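Local coordinates for protection of telomeres protein poz1 (Schizosaccharomyces pombe, PDB 5WE0), which binds telomeric DNA and negatively regulates telomerase and telomere length in fission yeast, at residues Leu14-Phe18 against Glu30-Val34; Ile19-His23 against Ile220-Lys224; Phe60-Phe65 against Leu95-Ala99; Glu109-Met114 against Gln226-Cys231. One frame throughout, in Å; residues are numbered along the deposited sequence.

Contact 1: residues Leu14-Phe18 against Glu30-Val34; sequences LETFF and ESSIV
Phe17 and Val34 meet near the middle of this contact, where the end of helix 2-18 packs on the start of helix 31-43. The buried part is apolar. Val34 CG2 sits between the two phenylalanines, 4.1 Å from Phe17 CB and close to Phe18 CE1 as well. Val34 CG1 lies at the edge of the Phe18 ring, 3.9 Å from CE1. With CG1 anti to its backbone N (chi1 161°) and CG2 anti to its carbonyl carbon, the two methyls reach both aromatic side chains. Leu14 backs this group. Its CD2 lies over one face of the Phe18 ring, offset toward the rim, and comes 4.2 Å from Val34 CA.

The outer side is more exposed and partly polar. The far end of the Phe17 ring meets Ile33 at about a right angle, with CZ 3.7 Å from Ile33 CG2. The Glu30 carboxylate comes in at the edge of the same ring, its plane 63° from the ring plane, and OE1 is 3.8 Å from Phe17 CD2. A water donates a hydrogen bond to Phe17 O and also lies by Glu30 OE1, though its modelled distance there is doubtfully short.

Phe18 also meets Tyr24 edge-to-face, and an aromatic side chain of another protein packs on Val34. Helix 54-64 covers the inner side, where Met56 touches both Leu14 and Phe18.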
loop_
_atom_site.group_PDB
_atom_site.type_symbol
_atom_site.label_atom_id
_atom_site.label_comp_id
_atom_site.label_asym_id
_atom_site.label_seq_id
_atom_site.Cartn_x
_atom_site.Cartn_y
_atom_site.Cartn_z
ATOM N N LEU A 14 12.891 3.752 14.156
ATOM C CA LEU A 14 11.937 4.086 13.092
ATOM C C LEU A 14 10.503 4.107 13.614
ATOM O O LEU A 14 9.692 4.947 13.192
ATOM C CB LEU A 14 12.076 3.119 11.915
ATOM C CG LEU A 14 13.128 3.513 10.866
ATOM C CD1 LEU A 14 13.113 2.519 9.707
ATOM C CD2 LEU A 14 12.932 4.943 10.357
ATOM N N GLU A 15 10.181 3.197 14.554
ATOM C CA GLU A 15 8.848 3.157 15.152
ATOM C C GLU A 15 8.438 4.509 15.704
ATOM O O GLU A 15 7.298 4.955 15.502
ATOM C CB GLU A 15 8.815 2.161 16.303
ATOM C CG GLU A 15 8.722 0.722 15.932
ATOM C CD GLU A 15 8.059 -0.103 17.032
ATOM O OE1 GLU A 15 7.245 0.473 17.793
ATOM O OE2 GLU A 15 8.342 -1.318 17.125
ATOM N N THR A 16 9.353 5.179 16.410
ATOM C CA THR A 16 9.022 6.475 16.991
ATOM C C THR A 16 8.888 7.550 15.936
ATOM O O THR A 16 8.338 8.619 16.226
ATOM C CB THR A 16 10.055 6.884 18.055
ATOM O OG1 THR A 16 11.179 7.529 17.431
ATOM C CG2 THR A 16 10.516 5.665 18.879
ATOM N N PHE A 17 9.427 7.333 14.737
ATOM C CA PHE A 17 9.174 8.290 13.670
ATOM C C PHE A 17 7.960 7.894 12.835
ATOM O O PHE A 17 7.259 8.768 12.306
ATOM C CB PHE A 17 10.400 8.428 12.743
ATOM C CG PHE A 17 11.531 9.240 13.331
ATOM C CD1 PHE A 17 12.491 8.642 14.128
ATOM C CD2 PHE A 17 11.607 10.606 13.117
ATOM C CE1 PHE A 17 13.533 9.384 14.688
ATOM C CE2 PHE A 17 12.643 11.359 13.681
ATOM C CZ PHE A 17 13.607 10.740 14.463
ATOM N N PHE A 18 7.690 6.599 12.707
ATOM C CA PHE A 18 6.710 6.155 11.715
ATOM C C PHE A 18 5.292 6.049 12.262
ATOM O O PHE A 18 4.338 6.400 11.561
ATOM C CB PHE A 18 7.127 4.798 11.123
ATOM C CG PHE A 18 8.128 4.913 10.011
ATOM C CD1 PHE A 18 8.579 6.169 9.598
ATOM C CD2 PHE A 18 8.602 3.774 9.358
ATOM C CE1 PHE A 18 9.507 6.293 8.561
ATOM C CE2 PHE A 18 9.526 3.888 8.308
ATOM C CZ PHE A 18 9.978 5.148 7.910
ATOM N N GLU A 30 13.087 15.376 9.213
ATOM C CA GLU A 30 13.337 13.997 9.626
ATOM C C GLU A 30 13.985 13.169 8.528
ATOM O O GLU A 30 14.333 12.006 8.765
ATOM C CB GLU A 30 12.038 13.323 10.063
ATOM C CG GLU A 30 11.284 14.104 11.122
ATOM C CD GLU A 30 9.838 13.640 11.284
ATOM O OE1 GLU A 30 9.470 12.572 10.733
ATOM O OE2 GLU A 30 9.059 14.377 11.929
ATOM N N SER A 31 14.132 13.748 7.340
ATOM C CA SER A 31 14.557 13.000 6.162
ATOM C C SER A 31 15.910 12.313 6.357
ATOM O O SER A 31 16.085 11.154 5.963
ATOM C CB SER A 31 14.584 13.939 4.959
ATOM O OG SER A 31 15.179 13.283 3.876
ATOM N N SER A 32 16.880 13.000 6.954
ATOM C CA SER A 32 18.212 12.409 7.063
ATOM C C SER A 32 18.226 11.212 8.012
ATOM O O SER A 32 18.807 10.166 7.689
ATOM C CB SER A 32 19.221 13.476 7.503
ATOM O OG SER A 32 19.282 13.577 8.922
ATOM N N ILE A 33 17.574 11.321 9.173
ATOM C CA ILE A 33 17.576 10.198 10.120
ATOM C C ILE A 33 16.761 9.023 9.564
ATOM O O ILE A 33 17.223 7.872 9.557
ATOM C CB ILE A 33 17.076 10.667 11.505
ATOM C CG1 ILE A 33 17.153 9.561 12.569
ATOM C CG2 ILE A 33 15.675 11.271 11.438
ATOM C CD1 ILE A 33 18.546 9.077 12.894
ATOM N N VAL A 34 15.565 9.298 9.033
ATOM C CA VAL A 34 14.732 8.229 8.468
ATOM C C VAL A 34 15.470 7.508 7.340
ATOM O O VAL A 34 15.553 6.271 7.318
ATOM C CB VAL A 34 13.373 8.798 8.004
ATOM C CG1 VAL A 34 12.678 7.860 7.015
ATOM C CG2 VAL A 34 12.462 9.088 9.222
HETATM O O HOH W 1 7.417 11.460 11.342
#

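Contact 2: residues Ile19-His23 against Ile220-Lys224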
loop_
_atom_site.group_PDB
_atom_site.type_symbol
_atom_site.label_atom_id
_atom_site.label_comp_id
_atom_site.label_asym_id
_atom_site.label_seq_id
_atom_site.Cartn_x
_atom_site.Cartn_y
_atom_site.Cartn_z
ATOM N N ILE A 19 5.130 5.580 13.496
ATOM C CA ILE A 19 3.800 5.296 14.023
ATOM C C ILE A 19 3.101 6.608 14.356
ATOM O O ILE A 19 3.619 7.436 15.111
ATOM C CB ILE A 19 3.882 4.355 15.233
ATOM C CG1 ILE A 19 4.431 3.004 14.769
ATOM C CG2 ILE A 19 2.517 4.170 15.852
ATOM C CD1 ILE A 19 4.433 1.922 15.814
ATOM N N LYS A 20 1.930 6.811 13.764
ATOM C CA LYS A 20 1.148 8.025 13.910
ATOM C C LYS A 20 -0.276 7.692 14.329
ATOM O O LYS A 20 -0.793 6.604 14.040
ATOM C CB LYS A 20 1.113 8.802 12.595
ATOM C CG LYS A 20 2.461 9.292 12.078
ATOM C CD LYS A 20 2.993 10.426 12.952
ATOM C CE LYS A 20 4.235 11.061 12.316
ATOM N NZ LYS A 20 4.824 12.167 13.137
ATOM N N GLU A 21 -0.893 8.634 15.048
ATOM C CA GLU A 21 -2.336 8.577 15.270
ATOM C C GLU A 21 -3.082 8.658 13.943
ATOM O O GLU A 21 -4.013 7.880 13.677
ATOM C CB GLU A 21 -2.770 9.718 16.196
ATOM C CG GLU A 21 -4.286 9.822 16.345
ATOM C CD GLU A 21 -4.729 10.884 17.339
ATOM O OE1 GLU A 21 -4.051 11.931 17.447
ATOM O OE2 GLU A 21 -5.771 10.675 17.998
ATOM N N ASN A 22 -2.700 9.623 13.111
ATOM C CA ASN A 22 -3.185 9.705 11.744
ATOM C C ASN A 22 -2.133 9.104 10.820
ATOM O O ASN A 22 -1.520 8.090 11.168
ATOM C CB ASN A 22 -3.534 11.148 11.373
ATOM C CG ASN A 22 -4.529 11.766 12.333
ATOM O OD1 ASN A 22 -5.644 11.260 12.506
ATOM N ND2 ASN A 22 -4.117 12.839 13.002
ATOM N N HIS A 23 -1.916 9.689 9.649
ATOM C CA HIS A 23 -1.062 9.065 8.646
ATOM C C HIS A 23 0.331 9.681 8.636
ATOM O O HIS A 23 0.493 10.900 8.767
ATOM C CB HIS A 23 -1.694 9.175 7.259
ATOM C CG HIS A 23 -3.020 8.498 7.148
ATOM N ND1 HIS A 23 -3.214 7.178 7.503
ATOM C CD2 HIS A 23 -4.225 8.960 6.736
ATOM C CE1 HIS A 23 -4.477 6.851 7.294
ATOM N NE2 HIS A 23 -5.114 7.912 6.827
ATOM N N ILE A 220 -6.562 1.850 6.456
ATOM C CA ILE A 220 -5.382 1.888 7.317
ATOM C C ILE A 220 -5.782 2.203 8.752
ATOM O O ILE A 220 -5.262 1.608 9.697
ATOM C CB ILE A 220 -4.358 2.901 6.762
ATOM C CG1 ILE A 220 -3.785 2.405 5.410
ATOM C CG2 ILE A 220 -3.233 3.147 7.789
ATOM C CD1 ILE A 220 -2.970 1.077 5.501
ATOM N N GLN A 221 -6.704 3.153 8.939
ATOM C CA GLN A 221 -7.122 3.546 10.284
ATOM C C GLN A 221 -7.917 2.429 10.962
ATOM O O GLN A 221 -7.759 2.180 12.166
ATOM C CB GLN A 221 -7.952 4.838 10.210
ATOM C CG GLN A 221 -7.142 6.103 9.797
ATOM C CD GLN A 221 -5.915 6.369 10.704
ATOM O OE1 GLN A 221 -4.771 6.041 10.349
ATOM N NE2 GLN A 221 -6.159 6.962 11.877
ATOM N N CYS A 222 -8.792 1.766 10.200
ATOM C CA CYS A 222 -9.528 0.613 10.698
ATOM C C CYS A 222 -8.574 -0.479 11.152
ATOM O O CYS A 222 -8.693 -1.008 12.268
ATOM C CB CYS A 222 -10.450 0.086 9.596
ATOM S SG CYS A 222 -11.565 -1.272 10.099
ATOM N N THR A 223 -7.577 -0.778 10.318
ATOM C CA THR A 223 -6.593 -1.805 10.645
ATOM C C THR A 223 -5.800 -1.437 11.894
ATOM O O THR A 223 -5.627 -2.273 12.786
ATOM C CB THR A 223 -5.641 -2.001 9.460
ATOM O OG1 THR A 223 -6.381 -2.446 8.321
ATOM C CG2 THR A 223 -4.593 -3.038 9.773
ATOM N N LYS A 224 -5.338 -0.177 11.984
ATOM C CA LYS A 224 -4.598 0.293 13.158
ATOM C C LYS A 224 -5.414 0.116 14.424
ATOM O O LYS A 224 -4.899 -0.339 15.452
ATOM C CB LYS A 224 -4.237 1.773 13.021
ATOM C CG LYS A 224 -3.062 2.136 12.131
ATOM C CD LYS A 224 -2.765 3.643 12.314
ATOM C CE LYS A 224 -1.819 4.163 11.257
ATOM N NZ LYS A 224 -1.904 5.636 11.086
#
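The His23 ring and the Gln221 amide are the flat groups here, and their planes stand 80° apart. Ile220 CG2 lies at the edge of the imidazole, near its plane, 3.9 Å from CE1. Gln221 OE1 approaches the ring obliquely and is 3.2 Å from His23 CE1. The amide is engaged at its edges, through NE2 and OE1.

This is a loop-to-helix contact of an all-helical domain. The irregular chain that follows helix 2-18 lies against the middle of helix 209-230, far along the sequence. Gln221 NE2 donates to Glu21 O at 2.9 Å. The bond is nearly straight (169°) and lies in both the carbonyl plane and the amide plane. At the other end of the amide, OE1 accepts from Lys224 NZ, one turn further along the helix, at 3.0 Å. These two bonds fix which way round the amide sits. A bend at chi2 (-55°) folds the Gln221 chain back, and its CG packs 3.7 Å from His23 CE1.

Glu62 of helix 54-64 ties the two segments together. It forms a salt bridge with Lys224 and probably a hydrogen bond with His23 ND1, while Ser217 pairs with His23 NE2. The buried lysine charge is thus probably balanced. Lys224 NZ, at the end of an extended chain, also makes a weak hydrogen bond to Lys20 O at 3.3 Å.

Contact 3: residues Phe60-Phe65 against Leu95-Ala99; sequences FIEYCF and LISNA
Phe60 and Ala99 meet where residues Phe60-Phe65 of helix 54-64 and its end pack on Leu95-Ala99 of helix 93-115. The two short helical segments run roughly antiparallel, with 144° between their directions and 11.2 Å between their axes. The interactions are of two kinds: aromatic rings against aliphatic groups, and aliphatic or sulfur atoms against the small Ala99.

Among the aromatic contacts, Phe60 presents its edge. Ala99 CB lies in the ring plane, 3.5 Å from CE2, and Leu95 CD1 lies in the same plane, 3.6 Å from CZ. The ring reaches across because CG is anti to the backbone N (chi1 173°). One face of the ring is taken by Cys64 CB from the next turn of its own helix. Phe65, just past the end of the helix, meets the partner obliquely. Its CE1 is 4.1 Å from Ile96 CD1, and its CE2 is 4.1 Å from Ala99 CB. Cys64 SG lies over one face of this second ring, toward the rim.

The second kind centres on Ala99. Its methyl points into the opposite helix and is bordered by Phe60, Ile61, Cys64 and Phe65. Ile61 CD1 touches the backbone as well, 3.4 Å from Ala99 O. Cys64 SG bridges loosely to the methyls of Ala99 and Leu95.

Around the contact, Arg102 makes a cation-pi interaction with Phe60, and Ile148 of helix 130-157 packs on Phe65 and Ile96. Apolar side chains of another protein reach Phe60 and Cys64. The side chains that meet are all apolar. With no directed bond between the segments, the contact probably rests on burial and fit.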
loop_
_atom_site.group_PDB
_atom_site.type_symbol
_atom_site.label_atom_id
_atom_site.label_comp_id
_atom_site.label_asym_id
_atom_site.label_seq_id
_atom_site.Cartn_x
_atom_site.Cartn_y
_atom_site.Cartn_z
ATOM N N PHE A 60 4.847 2.756 4.783
ATOM C CA PHE A 60 5.097 2.787 3.348
ATOM C C PHE A 60 3.826 3.118 2.587
ATOM O O PHE A 60 3.826 3.982 1.708
ATOM C CB PHE A 60 5.651 1.458 2.841
ATOM C CG PHE A 60 5.747 1.434 1.351
ATOM C CD1 PHE A 60 6.778 2.103 0.703
ATOM C CD2 PHE A 60 4.745 0.844 0.583
ATOM C CE1 PHE A 60 6.837 2.124 -0.678
ATOM C CE2 PHE A 60 4.799 0.875 -0.792
ATOM C CZ PHE A 60 5.840 1.515 -1.423
ATOM N N ILE A 61 2.726 2.450 2.927
ATOM C CA ILE A 61 1.460 2.687 2.235
ATOM C C ILE A 61 1.000 4.128 2.435
ATOM O O ILE A 61 0.550 4.787 1.491
ATOM C CB ILE A 61 0.392 1.679 2.724
ATOM C CG1 ILE A 61 0.759 0.268 2.274
ATOM C CG2 ILE A 61 -1.003 2.096 2.255
ATOM C CD1 ILE A 61 0.937 0.131 0.743
ATOM N N GLU A 62 1.087 4.634 3.674
ATOM C CA GLU A 62 0.711 6.022 3.927
ATOM C C GLU A 62 1.590 6.990 3.127
ATOM O O GLU A 62 1.105 8.007 2.620
ATOM C CB GLU A 62 0.813 6.311 5.425
ATOM C CG GLU A 62 -0.185 5.493 6.272
ATOM C CD GLU A 62 0.007 5.711 7.759
ATOM O OE1 GLU A 62 1.171 5.946 8.178
ATOM O OE2 GLU A 62 -1.007 5.638 8.513
ATOM N N TYR A 63 2.892 6.705 3.026
ATOM C CA TYR A 63 3.805 7.591 2.307
ATOM C C TYR A 63 3.595 7.473 0.800
ATOM O O TYR A 63 3.367 8.472 0.112
ATOM C CB TYR A 63 5.252 7.246 2.691
ATOM C CG TYR A 63 6.336 8.143 2.083
ATOM C CD1 TYR A 63 6.231 9.531 2.124
ATOM C CD2 TYR A 63 7.471 7.593 1.486
ATOM C CE1 TYR A 63 7.223 10.343 1.569
ATOM C CE2 TYR A 63 8.461 8.397 0.940
ATOM C CZ TYR A 63 8.330 9.764 0.990
ATOM O OH TYR A 63 9.303 10.556 0.457
ATOM N N CYS A 64 3.567 6.235 0.297
ATOM C CA CYS A 64 3.415 5.974 -1.134
ATOM C C CYS A 64 2.169 6.638 -1.722
ATOM O O CYS A 64 2.218 7.222 -2.812
ATOM C CB CYS A 64 3.364 4.466 -1.351
ATOM S SG CYS A 64 3.140 3.984 -3.049
ATOM N N PHE A 65 1.028 6.510 -1.051
ATOM C CA PHE A 65 -0.215 7.067 -1.567
ATOM C C PHE A 65 -0.545 8.407 -0.934
ATOM O O PHE A 65 -1.633 8.943 -1.176
ATOM C CB PHE A 65 -1.375 6.070 -1.386
ATOM C CG PHE A 65 -1.199 4.830 -2.204
ATOM C CD1 PHE A 65 -1.401 4.861 -3.573
ATOM C CD2 PHE A 65 -0.764 3.656 -1.620
ATOM C CE1 PHE A 65 -1.191 3.734 -4.344
ATOM C CE2 PHE A 65 -0.571 2.521 -2.383
ATOM C CZ PHE A 65 -0.775 2.564 -3.750
ATOM N N LEU A 95 6.939 -0.216 -8.436
ATOM C CA LEU A 95 6.604 0.339 -7.128
ATOM C C LEU A 95 5.191 -0.051 -6.708
ATOM O O LEU A 95 4.972 -0.493 -5.573
ATOM C CB LEU A 95 6.756 1.864 -7.151
ATOM C CG LEU A 95 6.232 2.665 -5.953
ATOM C CD1 LEU A 95 7.065 2.414 -4.701
ATOM C CD2 LEU A 95 6.150 4.164 -6.263
ATOM N N ILE A 96 4.212 0.128 -7.604
ATOM C CA ILE A 96 2.822 -0.145 -7.248
ATOM C C ILE A 96 2.610 -1.638 -7.006
ATOM O O ILE A 96 1.838 -2.037 -6.132
ATOM C CB ILE A 96 1.876 0.391 -8.339
ATOM C CG1 ILE A 96 1.971 1.925 -8.452
ATOM C CG2 ILE A 96 0.442 -0.055 -8.040
ATOM C CD1 ILE A 96 1.705 2.683 -7.120
ATOM N N SER A 97 3.295 -2.482 -7.751
ATOM C CA SER A 97 3.217 -3.913 -7.493
ATOM C C SER A 97 3.749 -4.248 -6.097
ATOM O O SER A 97 3.162 -5.076 -5.386
ATOM C CB SER A 97 3.986 -4.656 -8.589
ATOM O OG SER A 97 3.680 -6.023 -8.600
ATOM N N ASN A 98 4.865 -3.620 -5.690
ATOM C CA ASN A 98 5.386 -3.822 -4.340
ATOM C C ASN A 98 4.419 -3.293 -3.292
ATOM O O ASN A 98 4.200 -3.934 -2.254
ATOM C CB ASN A 98 6.742 -3.144 -4.180
ATOM C CG ASN A 98 7.838 -3.817 -5.003
ATOM O OD1 ASN A 98 7.675 -4.933 -5.480
ATOM N ND2 ASN A 98 8.958 -3.127 -5.171
ATOM N N ALA A 99 3.825 -2.126 -3.554
ATOM C CA ALA A 99 2.855 -1.567 -2.624
ATOM C C ALA A 99 1.671 -2.513 -2.424
ATOM O O ALA A 99 1.147 -2.625 -1.310
ATOM C CB ALA A 99 2.385 -0.202 -3.125
#

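Contact 4: residues Glu109-Met114 against Gln226-Cys231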
loop_
_atom_site.group_PDB
_atom_site.type_symbol
_atom_site.label_atom_id
_atom_site.label_comp_id
_atom_site.label_asym_id
_atom_site.label_seq_id
_atom_site.Cartn_x
_atom_site.Cartn_y
_atom_site.Cartn_z
ATOM N N GLU A 109 -1.928 -9.963 8.074
ATOM C CA GLU A 109 -1.665 -9.798 9.505
ATOM C C GLU A 109 -2.902 -9.323 10.267
ATOM O O GLU A 109 -3.142 -9.755 11.403
ATOM C CB GLU A 109 -0.512 -8.820 9.707
ATOM C CG GLU A 109 -0.042 -8.676 11.150
ATOM C CD GLU A 109 1.465 -8.800 11.284
ATOM O OE1 GLU A 109 2.109 -9.373 10.369
ATOM O OE2 GLU A 109 2.005 -8.292 12.296
ATOM N N ARG A 110 -3.670 -8.384 9.696
ATOM C CA ARG A 110 -4.913 -7.982 10.352
ATOM C C ARG A 110 -5.843 -9.182 10.521
ATOM O O ARG A 110 -6.445 -9.371 11.587
ATOM C CB ARG A 110 -5.614 -6.895 9.555
ATOM C CG ARG A 110 -6.827 -6.325 10.235
ATOM C CD ARG A 110 -7.738 -5.668 9.224
ATOM N NE ARG A 110 -8.223 -6.661 8.267
ATOM C CZ ARG A 110 -9.184 -7.550 8.531
ATOM N NH1 ARG A 110 -9.769 -7.574 9.721
ATOM N NH2 ARG A 110 -9.553 -8.428 7.605
ATOM N N GLN A 111 -5.979 -10.000 9.474
ATOM C CA GLN A 111 -6.851 -11.168 9.553
ATOM C C GLN A 111 -6.425 -12.113 10.675
ATOM O O GLN A 111 -7.274 -12.626 11.407
ATOM C CB GLN A 111 -6.900 -11.892 8.223
ATOM C CG GLN A 111 -7.798 -11.204 7.219
ATOM C CD GLN A 111 -7.934 -11.990 5.924
ATOM O OE1 GLN A 111 -7.700 -13.202 5.892
ATOM N NE2 GLN A 111 -8.289 -11.302 4.850
ATOM N N ASN A 112 -5.121 -12.402 10.792
ATOM C CA ASN A 112 -4.667 -13.253 11.896
ATOM C C ASN A 112 -4.988 -12.649 13.252
ATOM O O ASN A 112 -5.434 -13.357 14.157
ATOM C CB ASN A 112 -3.175 -13.543 11.813
ATOM C CG ASN A 112 -2.874 -14.733 10.952
ATOM O OD1 ASN A 112 -3.516 -14.958 9.926
ATOM N ND2 ASN A 112 -1.936 -15.560 11.414
ATOM N N CYS A 113 -4.764 -11.346 13.419
ATOM C CA CYS A 113 -5.140 -10.714 14.675
ATOM C C CYS A 113 -6.595 -10.990 15.036
ATOM O O CYS A 113 -6.905 -11.280 16.194
ATOM C CB CYS A 113 -4.884 -9.209 14.603
ATOM S SG CYS A 113 -5.321 -8.342 16.117
ATOM N N MET A 114 -7.508 -10.877 14.072
ATOM C CA MET A 114 -8.913 -11.045 14.422
ATOM C C MET A 114 -9.228 -12.485 14.821
ATOM O O MET A 114 -10.115 -12.720 15.652
ATOM C CB MET A 114 -9.795 -10.573 13.270
ATOM C CG MET A 114 -9.779 -9.052 13.161
ATOM S SD MET A 114 -10.192 -8.122 14.658
ATOM C CE MET A 114 -11.846 -7.514 14.244
ATOM N N GLN A 226 -8.040 -1.976 15.046
ATOM C CA GLN A 226 -8.219 -3.392 15.399
ATOM C C GLN A 226 -6.961 -3.987 16.010
ATOM O O GLN A 226 -7.032 -4.797 16.945
ATOM C CB GLN A 226 -8.578 -4.256 14.181
ATOM C CG GLN A 226 -9.735 -3.791 13.386
ATOM C CD GLN A 226 -9.993 -4.615 12.103
ATOM O OE1 GLN A 226 -9.598 -5.777 11.964
ATOM N NE2 GLN A 226 -10.622 -3.977 11.153
ATOM N N LEU A 227 -5.810 -3.685 15.427
ATOM C CA LEU A 227 -4.568 -4.256 15.934
ATOM C C LEU A 227 -4.289 -3.796 17.359
ATOM O O LEU A 227 -3.862 -4.594 18.195
ATOM C CB LEU A 227 -3.416 -3.874 15.009
ATOM C CG LEU A 227 -3.461 -4.515 13.618
ATOM C CD1 LEU A 227 -2.358 -3.936 12.764
ATOM C CD2 LEU A 227 -3.317 -6.033 13.683
ATOM N N GLU A 228 -4.576 -2.529 17.670
ATOM C CA GLU A 228 -4.310 -2.020 19.012
ATOM C C GLU A 228 -5.312 -2.585 20.012
ATOM O O GLU A 228 -4.929 -3.090 21.073
ATOM C CB GLU A 228 -4.347 -0.492 19.026
ATOM C CG GLU A 228 -4.181 0.109 20.431
ATOM C CD GLU A 228 -3.850 1.599 20.418
ATOM O OE1 GLU A 228 -3.084 2.056 19.533
ATOM O OE2 GLU A 228 -4.388 2.326 21.279
ATOM N N VAL A 229 -6.594 -2.558 19.653
ATOM C CA VAL A 229 -7.655 -2.956 20.569
ATOM C C VAL A 229 -7.600 -4.463 20.826
ATOM O O VAL A 229 -7.670 -4.907 21.972
ATOM C CB VAL A 229 -9.018 -2.508 20.011
ATOM C CG1 VAL A 229 -10.161 -3.084 20.820
ATOM C CG2 VAL A 229 -9.106 -0.986 19.972
ATOM N N PHE A 230 -7.422 -5.272 19.774
ATOM C CA PHE A 230 -7.535 -6.725 19.912
ATOM C C PHE A 230 -6.214 -7.470 20.064
ATOM O O PHE A 230 -6.220 -8.596 20.574
ATOM C CB PHE A 230 -8.285 -7.310 18.704
ATOM C CG PHE A 230 -9.718 -6.892 18.646
ATOM C CD1 PHE A 230 -10.643 -7.433 19.532
ATOM C CD2 PHE A 230 -10.140 -5.936 17.739
ATOM C CE1 PHE A 230 -11.965 -7.040 19.494
ATOM C CE2 PHE A 230 -11.464 -5.538 17.693
ATOM C CZ PHE A 230 -12.376 -6.090 18.574
ATOM N N CYS A 231 -5.101 -6.926 19.598
ATOM C CA CYS A 231 -3.785 -7.518 19.818
ATOM C C CYS A 231 -2.861 -6.542 20.551
ATOM O O CYS A 231 -3.277 -5.466 20.999
ATOM C CB CYS A 231 -3.226 -8.033 18.488
ATOM S SG CYS A 231 -4.348 -9.293 17.697
#
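Cys113 and Cys231 point at each other and are joined by a disulfide, with SG to SG at 2.1 Å. Its torsion about the S-S bond is 119°, wider than the usual value near 90°. Cys113 SG, anti to its backbone N, reaches across to Cys231. Leu227 lies alongside the bridge, its CD2 3.7 Å from Cys113 CB.

Arg110 and Gln226 cross with guanidinium and amide planes 75° apart. Gln226 OE1 lies at the guanidinium edge, close to its plane. NH1 donates to a lone pair of this oxygen at 2.9 Å, with an N-H...O angle of 160°. Arg110 CG and CD also lie beside OE1, each at 3.3 Å, and the bend at chi3 turns the guanidinium back toward it. The guanidinium is held further by a salt bridge to Glu107 and a hydrogen bond from NH1 to Asn134.

Met114 passes Gln226 at about a right angle and then meets Phe230. Its CG is 3.5 Å from Gln226 OE1. Its sulfur makes a Met-aromatic contact, with SD 3.8 Å from Phe230 CD2 and approaching the ring obliquely. Val229 CG1 lies over the centre of one face of that ring.

The segments run roughly parallel, their axes 9.8 Å apart, near the C-terminal ends of helix 93-115 and helix 209-230. This is a disulfide-linked helix pair, with the covalent bridge at the point where helix 209-230 gives way to a loop.

How the contacts relate
Contact 3 is the most central and wholly buried, and the side chains that meet in it are all apolar. Contact 1 lies farther out and is only partly buried; its apolar middle gives way to a carboxylate and a water. Contact 2 is also partly buried but depends on directed polar bonds. Contact 4 is buried although well away from the chain's centre, and it adds a covalent bridge. Contacts 3 and 4 share helix 93-115; contacts 2 and 4 share helix 209-230, where Thr223 packs on Arg110. Glu62, in a segment of contact 3 but taking no part in it, reaches into contact 2. Contacts 1 and 2 use adjoining segments.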